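Side-chain contacts in activating signal cointegrator 1 complex subunit 2 (Homo sapiens, PDB 6YXQ), which binds K63-linked polyubiquitin chains and recruits ASCC3 and ALKBH3 to sites of DNA damage, and also takes part in rescuing stalled ribosomes: residues 251-254 with 255-259; 276-279 with 280-283; 319-322 with 323-327. All coordinates share one frame; numbering follows the deposited sequence.

Interaction 1: residues 251-254 with 255-259; sequences LYLC and DTCTT
The carbonyl oxygen of Tyr-252 is gripped twice by Thr-256, one turn further along helix 243-266. Thr-256 OG1 donates to Tyr-252 O at 2.6 Å, and the backbone Thr-256 N donates to the same Tyr-252 O at 2.9 Å. The two donors arrive from opposite faces of the carbonyl plane, the hydroxyl standing 38° out of it. Because OG1 lies anti to the carbonyl carbon of its own residue (chi1 -53°), it folds back along the helix toward the preceding turn. There it also comes over one face of the Tyr-252 ring, toward the rim, with OG1 3.8 Å from Tyr-252 CD1. With an alanine here, Tyr-252 O would probably keep only its backbone donor, and the ring face would lose the hydroxyl resting on it.

The pattern recurs two residues on, where Thr-258 OG1 bonds to Cys-254 O at 2.8 Å while Thr-258 N serves the same oxygen. It is a common way for a helical threonine to satisfy its hydroxyl in a buried position, and Thr-258 OG1 also bonds to His-318. On another side of the helix the contact is apolar: Leu-253 CD1 rests against Cys-257 SG at 3.6 Å.

Asp-255, whose N bonds to Leu-251 O, turns its carboxylate to the ASCC3 chain, OD2 accepting from the backbone N of Leu-10 of that chain. The helix is thus enclosed by several partners: Cys-254 and Cys-257 pack on helix 306-340, Tyr-252 on helix 193-216, and Leu-253 on both 193-216 and 279-300.

Interaction 2: residues 276-279 with 280-283; sequences KHDF and CYRL
Phe-279 and Leu-283 meet one turn apart at the N-terminal end of helix 279-300, in an i to i+4 apolar contact of the kind that lines the buried side of a helix in a bundle of helices. Leu-283 CD2 touches two ring atoms, lying 3.6 Å from Phe-279 CE2 and 3.7 Å from Phe-279 CD2, and the two side chains cross at about a right angle. Leu-283 reaches the ring with CG in the crowded position between its backbone N and carbonyl carbon (chi1 84°). Leu-283 N also donates to Phe-279 O at 2.9 Å, joining the same two residues through the backbone.

Asp-278 occupies the N-cap position, yet its side chain makes no capping bond; Gln-275 OE1 instead takes the N-H of Cys-280. The carboxylate of Asp-278 crosses obliquely to the Tyr-281 side chain, with the carboxylate and ring planes 18° apart. The backbone of Asp-278 does take part in the first turn, its O accepting from Arg-282 N at 3.2 Å. Arg-282 also lays the start of its side chain along this carbonyl before bending at two successive torsions and leading its guanidinium away.

Further out, the Phe-279 ring meets Phe-274 edge-to-face and packs on Leu-206, Ile-326 and Ile-330, while Leu-283 rests on Leu-323. Asp-199 ties to the loop leading into the helix, with a salt bridge to Lys-276 and a hydrogen bond to His-277. At the helix start, Asp-278 OD1 lies 3.6 Å from Tyr-281 CB, and Asp-278 OD2 is equally near Tyr-281 CD2.

Interaction 3: residues 319-322 with 323-327; sequences SRKK and LMEIF
Lys-322 lies alongside Glu-325, the two side chains pointing the same way, and its tip closes a salt bridge in which NZ donates to Glu-325 OE1 at 2.9 Å. The ammonium uses the syn lone pair of that oxygen, on the side of OE2. The methylenes overlap the same oxygen, Lys-322 CD lying 3.2 Å from Glu-325 OE1, since a bend at chi2 (-52°) brings the lysine chain alongside the glutamate. The ammonium also makes a cation-pi contact with Trp-261.

Lys-321, extended beyond CG, meets the second oxygen, with its CE 3.5 Å from Glu-325 OE2. Its NZ stays 4.4 Å from Glu-325 OE2, beyond salt-bridge range, and pairs with Asp-181 of the ASCC3 chain. With one lysine bonded and a second close by, the glutamate would probably favour its charged form.

Elsewhere on the helix, Leu-323 packs on Leu-283 and Cys-257, and selenomethionine Met-324 on Tyr-287 and Tyr-371. The backbone runs in regular alpha-helical bonds, with Glu-325 N donating to Lys-321 O and Ile-326 N to Lys-322 O. The arrangement is an i to i+3 lysine-glutamate salt bridge, carried by a helix that packs among helices 243-266, 279-300 and 365-374 at the edge of the ASCC3 interface.

Overall arrangement
All three contacts are local, but they lie on three packed helices, interaction 2 reaching into the loop before its helix. Interactions 1 and 3 are buried, whereas interaction 2 is partly buried. Interaction 3 touches both others: Cys-257 SG lies 3.8 Å from Leu-323 CG, and Leu-283 CD1 lies 3.6 Å from Leu-323 O. Interactions 1 and 2 do not touch. The chemistry follows position: hydroxyls folded back onto carbonyls in 251-259, an aromatic-aliphatic pair in 276-283, and paired charges in 319-327. ASCC3 reaches interactions 1 and 3 but not 2. This chain is the N-terminal helical part that meets ASCC3; ubiquitin binding belongs to the full-length protein with its CUE domain.

Interaction 1: residues 251-254 with 255-259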
ATOM      1  N   LEU B 251      12.360  15.594  -3.563  1.00 69.88           N
ATOM      2  CA  LEU B 251      11.758  14.273  -3.391  1.00 76.80           C
ATOM      3  C   LEU B 251      10.566  14.338  -2.446  1.00 71.44           C
ATOM      4  O   LEU B 251       9.507  13.758  -2.721  1.00 86.73           O
ATOM      5  CB  LEU B 251      12.798  13.282  -2.866  1.00 79.54           C
ATOM      6  CG  LEU B 251      13.839  12.717  -3.835  1.00 72.03           C
ATOM      7  CD1 LEU B 251      14.877  11.919  -3.073  1.00 67.13           C
ATOM      8  CD2 LEU B 251      13.180  11.859  -4.902  1.00 83.76           C
ATOM      9  N   TYR B 252      10.728  15.041  -1.328  1.00 66.76           N
ATOM     10  CA  TYR B 252       9.636  15.271  -0.391  1.00 71.71           C
ATOM     11  C   TYR B 252       8.479  15.996  -1.066  1.00 70.89           C
ATOM     12  O   TYR B 252       7.313  15.616  -0.909  1.00 73.34           O
ATOM     13  CB  TYR B 252      10.170  16.073   0.795  1.00 80.89           C
ATOM     14  CG  TYR B 252       9.257  16.179   1.992  1.00 67.29           C
ATOM     15  CD1 TYR B 252       8.425  15.131   2.366  1.00 71.86           C
ATOM     16  CD2 TYR B 252       9.247  17.326   2.762  1.00 64.12           C
ATOM     17  CE1 TYR B 252       7.597  15.236   3.472  1.00 65.53           C
ATOM     18  CE2 TYR B 252       8.429  17.438   3.864  1.00 77.91           C
ATOM     19  CZ  TYR B 252       7.608  16.395   4.214  1.00 73.44           C
ATOM     20  OH  TYR B 252       6.801  16.528   5.315  1.00 82.16           O
ATOM     21  N   LEU B 253       8.787  17.047  -1.829  1.00 74.36           N
ATOM     22  CA  LEU B 253       7.740  17.805  -2.503  1.00 64.89           C
ATOM     23  C   LEU B 253       6.995  16.940  -3.513  1.00 69.67           C
ATOM     24  O   LEU B 253       5.760  16.981  -3.581  1.00 82.11           O
ATOM     25  CB  LEU B 253       8.344  19.031  -3.186  1.00 58.49           C
ATOM     26  CG  LEU B 253       7.397  19.846  -4.070  1.00 61.03           C
ATOM     27  CD1 LEU B 253       6.308  20.540  -3.254  1.00 52.76           C
ATOM     28  CD2 LEU B 253       8.192  20.854  -4.876  1.00 54.27           C
ATOM     29  N   CYS B 254       7.732  16.152  -4.304  1.00 65.19           N
ATOM     30  CA  CYS B 254       7.124  15.269  -5.297  1.00 71.88           C
ATOM     31  C   CYS B 254       6.224  14.230  -4.637  1.00 68.51           C
ATOM     32  O   CYS B 254       5.094  13.996  -5.090  1.00 61.36           O
ATOM     33  CB  CYS B 254       8.216  14.584  -6.119  1.00 70.24           C
ATOM     34  SG  CYS B 254       7.584  13.422  -7.346  1.00 80.36           S
ATOM     35  N   ASP B 255       6.719  13.580  -3.576  1.00 58.42           N
ATOM     36  CA  ASP B 255       5.890  12.616  -2.860  1.00 74.27           C
ATOM     37  C   ASP B 255       4.632  13.279  -2.328  1.00 72.02           C
ATOM     38  O   ASP B 255       3.532  12.723  -2.445  1.00 59.40           O
ATOM     39  CB  ASP B 255       6.672  11.971  -1.715  1.00 82.97           C
ATOM     40  CG  ASP B 255       5.813  11.019  -0.869  1.00 78.91           C
ATOM     41  OD1 ASP B 255       5.846   9.800  -1.132  1.00 85.78           O
ATOM     42  OD2 ASP B 255       5.131  11.475   0.065  1.00 70.50           O
ATOM     43  N   THR B 256       4.776  14.485  -1.766  1.00 67.79           N
ATOM     44  CA  THR B 256       3.651  15.170  -1.139  1.00 68.31           C
ATOM     45  C   THR B 256       2.582  15.532  -2.163  1.00 67.34           C
ATOM     46  O   THR B 256       1.385  15.289  -1.946  1.00 66.33           O
ATOM     47  CB  THR B 256       4.154  16.421  -0.419  1.00 67.34           C
ATOM     48  OG1 THR B 256       5.215  16.065   0.477  1.00 79.47           O
ATOM     49  CG2 THR B 256       3.032  17.075   0.356  1.00 63.97           C
ATOM     50  N   CYS B 257       3.000  16.119  -3.292  1.00 56.40           N
ATOM     51  CA  CYS B 257       2.045  16.509  -4.328  1.00 49.86           C
ATOM     52  C   CYS B 257       1.386  15.300  -4.966  1.00 59.61           C
ATOM     53  O   CYS B 257       0.172  15.310  -5.202  1.00 78.55           O
ATOM     54  CB  CYS B 257       2.716  17.358  -5.406  1.00 54.37           C
ATOM     55  SG  CYS B 257       3.495  18.876  -4.842  1.00 71.28           S
ATOM     56  N   THR B 258       2.162  14.255  -5.262  1.00 56.58           N
ATOM     57  CA  THR B 258       1.576  13.056  -5.841  1.00 58.00           C
ATOM     58  C   THR B 258       0.564  12.424  -4.895  1.00 68.94           C
ATOM     59  O   THR B 258      -0.526  12.023  -5.324  1.00 65.62           O
ATOM     60  CB  THR B 258       2.681  12.067  -6.200  1.00 60.07           C
ATOM     61  OG1 THR B 258       3.637  12.713  -7.044  1.00 66.87           O
ATOM     62  CG2 THR B 258       2.118  10.870  -6.920  1.00 55.50           C
ATOM     63  N   THR B 259       0.888  12.346  -3.599  1.00 62.81           N
ATOM     64  CA  THR B 259      -0.025  11.728  -2.642  1.00 51.13           C
ATOM     65  C   THR B 259      -1.310  12.535  -2.499  1.00 68.19           C
ATOM     66  O   THR B 259      -2.413  11.976  -2.546  1.00 75.92           O
ATOM     67  CB  THR B 259       0.658  11.573  -1.288  1.00 55.60           C
ATOM     68  OG1 THR B 259       1.915  10.914  -1.464  1.00 74.03           O
ATOM     69  CG2 THR B 259      -0.213  10.752  -0.357  1.00 57.38           C
TER

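Interaction 2: residues 276-279 with 280-283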
ATOM      1  N   LYS B 276     -11.712  24.873   2.899  1.00 76.92           N
ATOM      2  CA  LYS B 276     -11.981  25.528   4.172  1.00 69.68           C
ATOM      3  C   LYS B 276     -10.704  26.089   4.785  1.00 68.39           C
ATOM      4  O   LYS B 276     -10.752  27.060   5.551  1.00 70.46           O
ATOM      5  CB  LYS B 276     -12.662  24.537   5.121  1.00 67.74           C
ATOM      6  CG  LYS B 276     -12.330  24.698   6.591  1.00 69.26           C
ATOM      7  CD  LYS B 276     -13.286  23.886   7.447  1.00 79.87           C
ATOM      8  CE  LYS B 276     -12.881  23.907   8.908  1.00 74.23           C
ATOM      9  NZ  LYS B 276     -13.920  23.266   9.752  1.00 69.76           N
ATOM     10  N   HIS B 277      -9.551  25.516   4.436  1.00 65.01           N
ATOM     11  CA  HIS B 277      -8.264  25.973   4.942  1.00 61.30           C
ATOM     12  C   HIS B 277      -7.510  26.816   3.921  1.00 68.42           C
ATOM     13  O   HIS B 277      -6.277  26.875   3.959  1.00 79.81           O
ATOM     14  CB  HIS B 277      -7.413  24.783   5.385  1.00 53.82           C
ATOM     15  CG  HIS B 277      -7.897  24.123   6.642  1.00 66.22           C
ATOM     16  ND1 HIS B 277      -7.285  24.310   7.862  1.00 72.21           N
ATOM     17  CD2 HIS B 277      -8.930  23.278   6.865  1.00 60.78           C
ATOM     18  CE1 HIS B 277      -7.919  23.605   8.783  1.00 71.84           C
ATOM     19  NE2 HIS B 277      -8.920  22.969   8.203  1.00 68.65           N
ATOM     20  N   ASP B 278      -8.232  27.465   3.005  1.00 63.03           N
ATOM     21  CA  ASP B 278      -7.651  28.400   2.040  1.00 68.13           C
ATOM     22  C   ASP B 278      -6.560  27.732   1.200  1.00 75.22           C
ATOM     23  O   ASP B 278      -5.467  28.271   1.016  1.00 88.05           O
ATOM     24  CB  ASP B 278      -7.119  29.648   2.753  1.00 65.22           C
ATOM     25  CG  ASP B 278      -6.923  30.826   1.810  1.00 86.62           C
ATOM     26  OD1 ASP B 278      -7.572  30.854   0.738  1.00 84.41           O
ATOM     27  OD2 ASP B 278      -6.117  31.723   2.148  1.00 93.41           O
ATOM     28  N   PHE B 279      -6.874  26.546   0.669  1.00 75.11           N
ATOM     29  CA  PHE B 279      -5.840  25.723   0.044  1.00 75.98           C
ATOM     30  C   PHE B 279      -5.441  26.241  -1.335  1.00 76.34           C
ATOM     31  O   PHE B 279      -4.247  26.284  -1.657  1.00 57.11           O
ATOM     32  CB  PHE B 279      -6.301  24.268  -0.051  1.00 62.87           C
ATOM     33  CG  PHE B 279      -5.172  23.285  -0.160  1.00 46.67           C
ATOM     34  CD1 PHE B 279      -4.522  22.830   0.972  1.00 52.88           C
ATOM     35  CD2 PHE B 279      -4.755  22.823  -1.397  1.00 58.59           C
ATOM     36  CE1 PHE B 279      -3.472  21.928   0.875  1.00 66.28           C
ATOM     37  CE2 PHE B 279      -3.705  21.921  -1.504  1.00 66.62           C
ATOM     38  CZ  PHE B 279      -3.062  21.475  -0.364  1.00 64.52           C
ATOM     39  N   CYS B 280      -6.423  26.625  -2.160  1.00 68.63           N
ATOM     40  CA  CYS B 280      -6.124  27.134  -3.499  1.00 61.56           C
ATOM     41  C   CYS B 280      -5.125  28.278  -3.465  1.00 71.50           C
ATOM     42  O   CYS B 280      -4.200  28.324  -4.283  1.00 64.86           O
ATOM     43  CB  CYS B 280      -7.405  27.593  -4.197  1.00 46.02           C
ATOM     44  SG  CYS B 280      -8.490  26.284  -4.759  1.00 60.33           S
ATOM     45  N   TYR B 281      -5.308  29.228  -2.541  1.00 80.65           N
ATOM     46  CA  TYR B 281      -4.357  30.330  -2.451  1.00 75.02           C
ATOM     47  C   TYR B 281      -3.017  29.856  -1.904  1.00 72.72           C
ATOM     48  O   TYR B 281      -1.956  30.297  -2.367  1.00 52.89           O
ATOM     49  CB  TYR B 281      -4.907  31.459  -1.578  1.00 72.49           C
ATOM     50  CG  TYR B 281      -3.851  32.498  -1.258  1.00 65.91           C
ATOM     51  CD1 TYR B 281      -3.337  33.318  -2.255  1.00 65.31           C
ATOM     52  CD2 TYR B 281      -3.337  32.629   0.025  1.00 77.88           C
ATOM     53  CE1 TYR B 281      -2.356  34.252  -1.982  1.00 66.63           C
ATOM     54  CE2 TYR B 281      -2.353  33.564   0.310  1.00 79.70           C
ATOM     55  CZ  TYR B 281      -1.867  34.372  -0.698  1.00 83.50           C
ATOM     56  OH  TYR B 281      -0.890  35.301  -0.423  1.00 97.23           O
ATOM     57  N   ARG B 282      -3.043  28.959  -0.918  1.00 72.16           N
ATOM     58  CA  ARG B 282      -1.795  28.534  -0.296  1.00 64.47           C
ATOM     59  C   ARG B 282      -0.890  27.837  -1.302  1.00 54.74           C
ATOM     60  O   ARG B 282       0.319  28.092  -1.341  1.00 64.37           O
ATOM     61  CB  ARG B 282      -2.084  27.635   0.902  1.00 69.99           C
ATOM     62  CG  ARG B 282      -2.330  28.407   2.195  1.00 63.58           C
ATOM     63  CD  ARG B 282      -1.110  29.210   2.599  1.00 75.66           C
ATOM     64  NE  ARG B 282      -0.059  28.372   3.177  1.00 92.26           N
ATOM     65  CZ  ARG B 282      -0.045  27.952   4.439  1.00 92.52           C
ATOM     66  NH1 ARG B 282      -1.032  28.284   5.263  1.00 94.55           N
ATOM     67  NH2 ARG B 282       0.956  27.196   4.878  1.00 80.75           N
ATOM     68  N   LEU B 283      -1.458  26.996  -2.165  1.00 62.23           N
ATOM     69  CA  LEU B 283      -0.609  26.316  -3.133  1.00 61.17           C
ATOM     70  C   LEU B 283      -0.231  27.232  -4.283  1.00 64.56           C
ATOM     71  O   LEU B 283       0.861  27.090  -4.835  1.00 86.90           O
ATOM     72  CB  LEU B 283      -1.273  25.031  -3.641  1.00 55.97           C
ATOM     73  CG  LEU B 283      -2.283  24.985  -4.779  1.00 60.57           C
ATOM     74  CD1 LEU B 283      -1.598  24.901  -6.122  1.00 73.88           C
ATOM     75  CD2 LEU B 283      -3.159  23.769  -4.574  1.00 66.88           C
TER

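Interaction 3: residues 319-322 with 323-327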
ATOM      1  N   SER B 319       5.766  17.709 -10.019  1.00 66.01           N
ATOM      2  CA  SER B 319       5.144  18.308  -8.841  1.00 73.21           C
ATOM      3  C   SER B 319       4.329  19.534  -9.218  1.00 69.96           C
ATOM      4  O   SER B 319       3.244  19.756  -8.669  1.00 75.00           O
ATOM      5  CB  SER B 319       6.202  18.677  -7.796  1.00 58.56           C
ATOM      6  OG  SER B 319       7.217  17.696  -7.717  1.00 71.12           O
ATOM      7  N   ARG B 320       4.834  20.341 -10.149  1.00 51.31           N
ATOM      8  CA  ARG B 320       4.078  21.514 -10.573  1.00 58.86           C
ATOM      9  C   ARG B 320       2.777  21.102 -11.248  1.00 68.78           C
ATOM     10  O   ARG B 320       1.703  21.656 -10.955  1.00 70.54           O
ATOM     11  CB  ARG B 320       4.937  22.370 -11.499  1.00 53.06           C
ATOM     12  CG  ARG B 320       6.267  22.709 -10.881  1.00 54.47           C
ATOM     13  CD  ARG B 320       7.206  23.368 -11.849  1.00 56.13           C
ATOM     14  NE  ARG B 320       6.504  24.098 -12.893  1.00 77.77           N
ATOM     15  CZ  ARG B 320       6.693  23.900 -14.191  1.00 80.05           C
ATOM     16  NH1 ARG B 320       7.570  22.993 -14.597  1.00 74.41           N
ATOM     17  NH2 ARG B 320       6.016  24.608 -15.083  1.00 82.49           N
ATOM     18  N   LYS B 321       2.850  20.103 -12.133  1.00 72.86           N
ATOM     19  CA  LYS B 321       1.644  19.610 -12.793  1.00 60.14           C
ATOM     20  C   LYS B 321       0.626  19.100 -11.774  1.00 64.13           C
ATOM     21  O   LYS B 321      -0.564  19.431 -11.848  1.00 63.77           O
ATOM     22  CB  LYS B 321       2.011  18.518 -13.794  1.00 56.11           C
ATOM     23  CG  LYS B 321       0.840  18.029 -14.618  1.00 68.45           C
ATOM     24  CD  LYS B 321       1.265  16.916 -15.569  1.00 81.08           C
ATOM     25  CE  LYS B 321       0.090  16.369 -16.372  1.00 77.37           C
ATOM     26  NZ  LYS B 321       0.457  15.131 -17.133  1.00 67.21           N
ATOM     27  N   LYS B 322       1.081  18.305 -10.800  1.00 66.93           N
ATOM     28  CA  LYS B 322       0.162  17.764  -9.803  1.00 59.65           C
ATOM     29  C   LYS B 322      -0.434  18.865  -8.933  1.00 67.96           C
ATOM     30  O   LYS B 322      -1.599  18.780  -8.528  1.00 67.44           O
ATOM     31  CB  LYS B 322       0.871  16.729  -8.932  1.00 61.19           C
ATOM     32  CG  LYS B 322       1.247  15.457  -9.659  1.00 56.62           C
ATOM     33  CD  LYS B 322       0.058  14.863 -10.374  1.00 65.26           C
ATOM     34  CE  LYS B 322       0.497  13.951 -11.502  1.00 71.09           C
ATOM     35  NZ  LYS B 322      -0.654  13.550 -12.351  1.00 79.39           N
ATOM     36  N   LEU B 323       0.350  19.903  -8.623  1.00 68.10           N
ATOM     37  CA  LEU B 323      -0.184  21.018  -7.847  1.00 65.21           C
ATOM     38  C   LEU B 323      -1.322  21.697  -8.594  1.00 65.19           C
ATOM     39  O   LEU B 323      -2.385  21.973  -8.019  1.00 71.98           O
ATOM     40  CB  LEU B 323       0.922  22.028  -7.528  1.00 56.56           C
ATOM     41  CG  LEU B 323       1.688  21.900  -6.209  1.00 58.62           C
ATOM     42  CD1 LEU B 323       3.017  22.639  -6.277  1.00 58.89           C
ATOM     43  CD2 LEU B 323       0.859  22.440  -5.070  1.00 68.26           C
HETATM   44  N   MSE B 324      -1.122  21.964  -9.880  1.00 73.75           N
HETATM   45  CA  MSE B 324      -2.182  22.622 -10.642  1.00 88.94           C
HETATM   46  C   MSE B 324      -3.414  21.737 -10.809  1.00 76.00           C
HETATM   47  O   MSE B 324      -4.552  22.223 -10.822  1.00 71.18           O
HETATM   48  CB  MSE B 324      -1.678  23.061 -12.009  1.00101.50           C
HETATM   49  CG  MSE B 324      -1.053  24.430 -11.994  1.00114.61           C
HETATM   50 SE   MSE B 324       0.840  24.292 -12.171  1.00184.97          SE
HETATM   51  CE  MSE B 324       0.912  24.160 -14.110  1.00170.48           C
ATOM     52  N   GLU B 325      -3.184  20.429 -10.943  1.00 69.47           N
ATOM     53  CA  GLU B 325      -4.308  19.504 -11.023  1.00 60.51           C
ATOM     54  C   GLU B 325      -5.098  19.491  -9.719  1.00 75.76           C
ATOM     55  O   GLU B 325      -6.332  19.447  -9.735  1.00 92.99           O
ATOM     56  CB  GLU B 325      -3.809  18.108 -11.389  1.00 55.87           C
ATOM     57  CG  GLU B 325      -3.185  18.064 -12.776  1.00 71.09           C
ATOM     58  CD  GLU B 325      -2.686  16.690 -13.177  1.00 71.88           C
ATOM     59  OE1 GLU B 325      -2.231  15.932 -12.292  1.00 64.09           O
ATOM     60  OE2 GLU B 325      -2.746  16.375 -14.387  1.00 75.93           O
ATOM     61  N   ILE B 326      -4.403  19.545  -8.580  1.00 65.40           N
ATOM     62  CA  ILE B 326      -5.087  19.670  -7.295  1.00 68.30           C
ATOM     63  C   ILE B 326      -5.940  20.933  -7.273  1.00 72.34           C
ATOM     64  O   ILE B 326      -7.126  20.906  -6.898  1.00 60.52           O
ATOM     65  CB  ILE B 326      -4.058  19.659  -6.148  1.00 56.72           C
ATOM     66  CG1 ILE B 326      -3.409  18.284  -6.030  1.00 64.85           C
ATOM     67  CG2 ILE B 326      -4.705  20.038  -4.831  1.00 52.27           C
ATOM     68  CD1 ILE B 326      -2.193  18.263  -5.148  1.00 54.21           C
ATOM     69  N   PHE B 327      -5.331  22.064  -7.656  1.00 69.08           N
ATOM     70  CA  PHE B 327      -6.043  23.340  -7.704  1.00 56.97           C
ATOM     71  C   PHE B 327      -7.327  23.219  -8.512  1.00 64.36           C
ATOM     72  O   PHE B 327      -8.410  23.619  -8.059  1.00 75.02           O
ATOM     73  CB  PHE B 327      -5.136  24.417  -8.302  1.00 51.52           C
ATOM     74  CG  PHE B 327      -5.717  25.813  -8.257  1.00 63.46           C
ATOM     75  CD1 PHE B 327      -6.626  26.241  -9.220  1.00 63.87           C
ATOM     76  CD2 PHE B 327      -5.328  26.706  -7.270  1.00 55.75           C
ATOM     77  CE1 PHE B 327      -7.151  27.525  -9.187  1.00 55.40           C
ATOM     78  CE2 PHE B 327      -5.843  27.996  -7.234  1.00 61.25           C
ATOM     79  CZ  PHE B 327      -6.757  28.406  -8.190  1.00 50.13           C
TER